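Local coordinates for Lmo2349 protein (Listeria monocytogenes, PDB 4GVO) that probably binds L-cystine or a related amino acid outside the membrane and delivers it to an ABC transporter for uptake, at residues K69-V73 with F200-E206. Coordinates in Å, arbitrary orientation, origin at the centre of the assembly. Residue numbers count along the deposited sequence, not the author numbering.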
ATOM      1  N   LYS A  69      -3.368  17.324   9.754  1.00 13.79           N
ATOM      2  CA  LYS A  69      -4.755  16.942  10.039  1.00 15.27           C
ATOM      3  C   LYS A  69      -4.927  15.465  10.465  1.00 12.95           C
ATOM      4  O   LYS A  69      -6.007  15.050  10.897  1.00 15.97           O
ATOM      5  CB  LYS A  69      -5.655  17.335   8.862  1.00 15.32           C
ATOM      6  CG  LYS A  69      -5.785  18.864   8.706  1.00 19.73           C
ATOM      7  CD  LYS A  69      -6.437  19.234   7.380  1.00 27.01           C
ATOM      8  CE  LYS A  69      -6.470  20.748   7.163  1.00 34.84           C
ATOM      9  NZ  LYS A  69      -6.674  21.097   5.728  1.00 39.91           N
ATOM     10  N   VAL A  70      -3.864  14.689  10.267  1.00 11.58           N
ATOM     11  CA  VAL A  70      -3.685  13.397  10.909  1.00 10.96           C
ATOM     12  C   VAL A  70      -2.261  13.374  11.521  1.00 11.36           C
ATOM     13  O   VAL A  70      -1.394  14.150  11.119  1.00 12.25           O
ATOM     14  CB  VAL A  70      -3.892  12.217   9.955  1.00  9.33           C
ATOM     15  CG1 VAL A  70      -5.360  12.164   9.423  1.00 12.02           C
ATOM     16  CG2 VAL A  70      -2.863  12.220   8.834  1.00 11.33           C
ATOM     17  N   ASP A  71      -2.040  12.487  12.486  1.00 10.47           N
ATOM     18  CA  ASP A  71      -0.758  12.295  13.115  1.00 10.08           C
ATOM     19  C   ASP A  71       0.085  11.172  12.543  1.00  9.59           C
ATOM     20  O   ASP A  71       1.321  11.209  12.605  1.00 10.45           O
ATOM     21  CB  ASP A  71      -0.944  12.075  14.621  1.00 11.11           C
ATOM     22  CG  ASP A  71      -1.754  13.187  15.290  1.00 13.98           C
ATOM     23  OD1 ASP A  71      -1.423  14.383  15.082  1.00 17.65           O
ATOM     24  OD2 ASP A  71      -2.745  12.886  16.019  1.00 15.16           O
ATOM     25  N   ILE A  72      -0.574  10.173  11.987  1.00  9.42           N
ATOM     26  CA  ILE A  72       0.059   8.989  11.416  0.70  9.81           C
ATOM     27  C   ILE A  72      -0.733   8.590  10.222  1.00  8.48           C
ATOM     28  O   ILE A  72      -1.964   8.757  10.240  1.00 10.34           O
ATOM     29  CB  ILE A  72       0.002   7.783  12.388  0.70 10.94           C
ATOM     30  CG1 ILE A  72       0.749   8.097  13.673  0.70 11.12           C
ATOM     31  CG2 ILE A  72       0.556   6.514  11.733  0.70 11.25           C
ATOM     32  CD1 ILE A  72       0.804   6.940  14.679  0.70 11.34           C
ATOM     33  N   VAL A  73      -0.055   8.033   9.221  1.00  8.40           N
ATOM     34  CA  VAL A  73      -0.759   7.397   8.079  1.00  8.08           C
ATOM     35  C   VAL A  73      -0.414   5.916   8.091  1.00  8.07           C
ATOM     36  O   VAL A  73       0.778   5.551   8.230  1.00  9.44           O
ATOM     37  CB  VAL A  73      -0.366   8.063   6.751  1.00  8.21           C
ATOM     38  CG1 VAL A  73      -0.838   7.243   5.548  1.00  8.93           C
ATOM     39  CG2 VAL A  73      -0.945   9.479   6.692  1.00 10.53           C
ATOM     40  N   PHE A 200       4.739   2.878   8.997  1.00  8.44           N
ATOM     41  CA  PHE A 200       3.900   4.039   9.283  1.00  8.22           C
ATOM     42  C   PHE A 200       4.624   5.337   8.917  1.00  7.87           C
ATOM     43  O   PHE A 200       5.857   5.400   8.960  1.00  9.71           O
ATOM     44  CB  PHE A 200       3.491   4.074  10.749  1.00  9.93           C
ATOM     45  CG  PHE A 200       2.742   2.847  11.176  1.00  9.16           C
ATOM     46  CD1 PHE A 200       1.447   2.667  10.759  1.00 10.39           C
ATOM     47  CD2 PHE A 200       3.331   1.853  11.982  1.00 10.19           C
ATOM     48  CE1 PHE A 200       0.734   1.560  11.111  1.00 10.64           C
ATOM     49  CE2 PHE A 200       2.620   0.696  12.302  1.00 10.52           C
ATOM     50  CZ  PHE A 200       1.307   0.563  11.897  1.00 10.69           C
ATOM     51  N   MET A 201       3.845   6.354   8.565  1.00  8.46           N
ATOM     52  CA  MET A 201       4.384   7.644   8.272  1.00  8.86           C
ATOM     53  C   MET A 201       3.858   8.649   9.244  1.00  8.89           C
ATOM     54  O   MET A 201       2.665   8.635   9.573  1.00  9.18           O
ATOM     55  CB  MET A 201       4.046   8.080   6.836  1.00  8.21           C
ATOM     56  CG  MET A 201       4.685   7.167   5.805  1.00  9.18           C
ATOM     57  SD  MET A 201       4.369   7.643   4.090  1.00  9.94           S
ATOM     58  CE  MET A 201       5.105   9.274   4.038  1.00 10.36           C
ATOM     59  N   LEU A 202       4.744   9.524   9.699  1.00  8.30           N
ATOM     60  CA  LEU A 202       4.432  10.536  10.720  1.00  9.44           C
ATOM     61  C   LEU A 202       5.027  11.876  10.298  1.00  9.80           C
ATOM     62  O   LEU A 202       5.833  11.962   9.405  1.00  9.75           O
ATOM     63  CB  LEU A 202       5.029  10.118  12.071  1.00  9.34           C
ATOM     64  CG  LEU A 202       4.644   8.735  12.608  1.00  9.52           C
ATOM     65  CD1 LEU A 202       5.649   7.643  12.189  1.00 12.76           C
ATOM     66  CD2 LEU A 202       4.513   8.788  14.135  1.00 13.76           C
ATOM     67  N   GLY A 203       4.656  12.924  11.017  1.00 10.33           N
ATOM     68  CA  GLY A 203       5.372  14.188  10.878  1.00 10.69           C
ATOM     69  C   GLY A 203       6.761  14.098  11.444  1.00 10.29           C
ATOM     70  O   GLY A 203       7.001  13.348  12.385  1.00 11.71           O
ATOM     71  N   LYS A 204       7.681  14.895  10.897  1.00 11.92           N
ATOM     72  CA  LYS A 204       9.088  14.860  11.308  1.00 12.06           C
ATOM     73  C   LYS A 204       9.274  15.204  12.792  1.00 12.00           C
ATOM     74  O   LYS A 204      10.243  14.747  13.385  1.00 13.81           O
ATOM     75  CB  LYS A 204       9.951  15.794  10.436  1.00 15.54           C
ATOM     76  CG  LYS A 204      10.261  15.196   9.056  1.00 16.40           C
ATOM     77  CD  LYS A 204      11.210  14.020   9.085  1.00 17.68           C
ATOM     78  CE  LYS A 204      11.829  13.699   7.713  1.00 17.74           C
ATOM     79  NZ  LYS A 204      12.444  12.305   7.660  1.00 19.38           N
ATOM     80  N   ASP A 205       8.362  15.995  13.376  1.00 12.37           N
ATOM     81  CA  ASP A 205       8.422  16.364  14.789  0.70 13.89           C
ATOM     82  C   ASP A 205       8.027  15.259  15.753  1.00 12.97           C
ATOM     83  O   ASP A 205       8.263  15.376  16.956  1.00 18.11           O
ATOM     84  CB  ASP A 205       7.458  17.558  15.016  0.70 17.95           C
ATOM     85  CG  ASP A 205       6.012  17.252  14.500  0.70 19.97           C
ATOM     86  OD1 ASP A 205       5.773  16.962  13.237  0.70 22.45           O
ATOM     87  OD2 ASP A 205       5.110  17.302  15.365  0.70 31.71           O
ATOM     88  N   GLU A 206       7.393  14.197  15.226  1.00 11.04           N
ATOM     89  CA  GLU A 206       6.721  13.170  16.054  1.00 11.52           C
ATOM     90  C   GLU A 206       7.621  11.999  16.432  1.00 12.01           C
ATOM     91  O   GLU A 206       7.264  10.832  16.338  1.00 10.95           O
ATOM     92  CB  GLU A 206       5.409  12.683  15.401  1.00 12.14           C
ATOM     93  CG  GLU A 206       4.373  13.747  15.202  1.00 12.54           C
ATOM     94  CD  GLU A 206       3.074  13.194  14.679  1.00 15.47           C
ATOM     95  OE1 GLU A 206       3.069  12.760  13.513  1.00 15.89           O
ATOM     96  OE2 GLU A 206       2.092  13.130  15.436  1.00 19.60           O
TER
HETATM   97  O   HOH W   1       0.677  15.847  14.291  1.00 30.35           O
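Two reciprocal backbone bonds fasten V73 to M201, an antiparallel hydrogen-bonded pair: V73 N donates to M201 O at 2.8 Å, and M201 N to V73 O at 3.2 Å. M201 O also receives a CA-H...O contact from I72 CA at 3.2 Å. On their far edges the backbone of I72 bonds to T12 and G14, that of L202 to L88, and F200 N to N90 OD1.

Beta-branched I72 and V73 suit these extended backbones. On one side of the sheet I72 CG1 meets L202 CD2 at 3.9 Å, under helix 207-222; on the other V73 CB lies 4.4 Å from M201 CB, near helix 61-66.

E206, at the N-cap position of helix 207-222, closes a type I turn in which E206 N bonds to G203 O at 3.0 Å. Its long side chain reaches back so that OE1 accepts from G203 N at 3.0 Å; glycine fits because a CB would clash with D205 OD1. E206 OE1 also lies 2.5 Å from D71 O, consistent with a protonated acid.

An antiparallel strand returning from the other lobe is characteristic of the type II periplasmic-binding-protein fold. Main-chain bonds secure it here; where pairing ends, like-charged D71 OD1 and E206 OE2 stand 3.7 Å apart, a water donating to D71 OD1 at 2.7 Å and weakly to E206 OE2 at 3.3 Å, while T12 N satisfies D71 OD2.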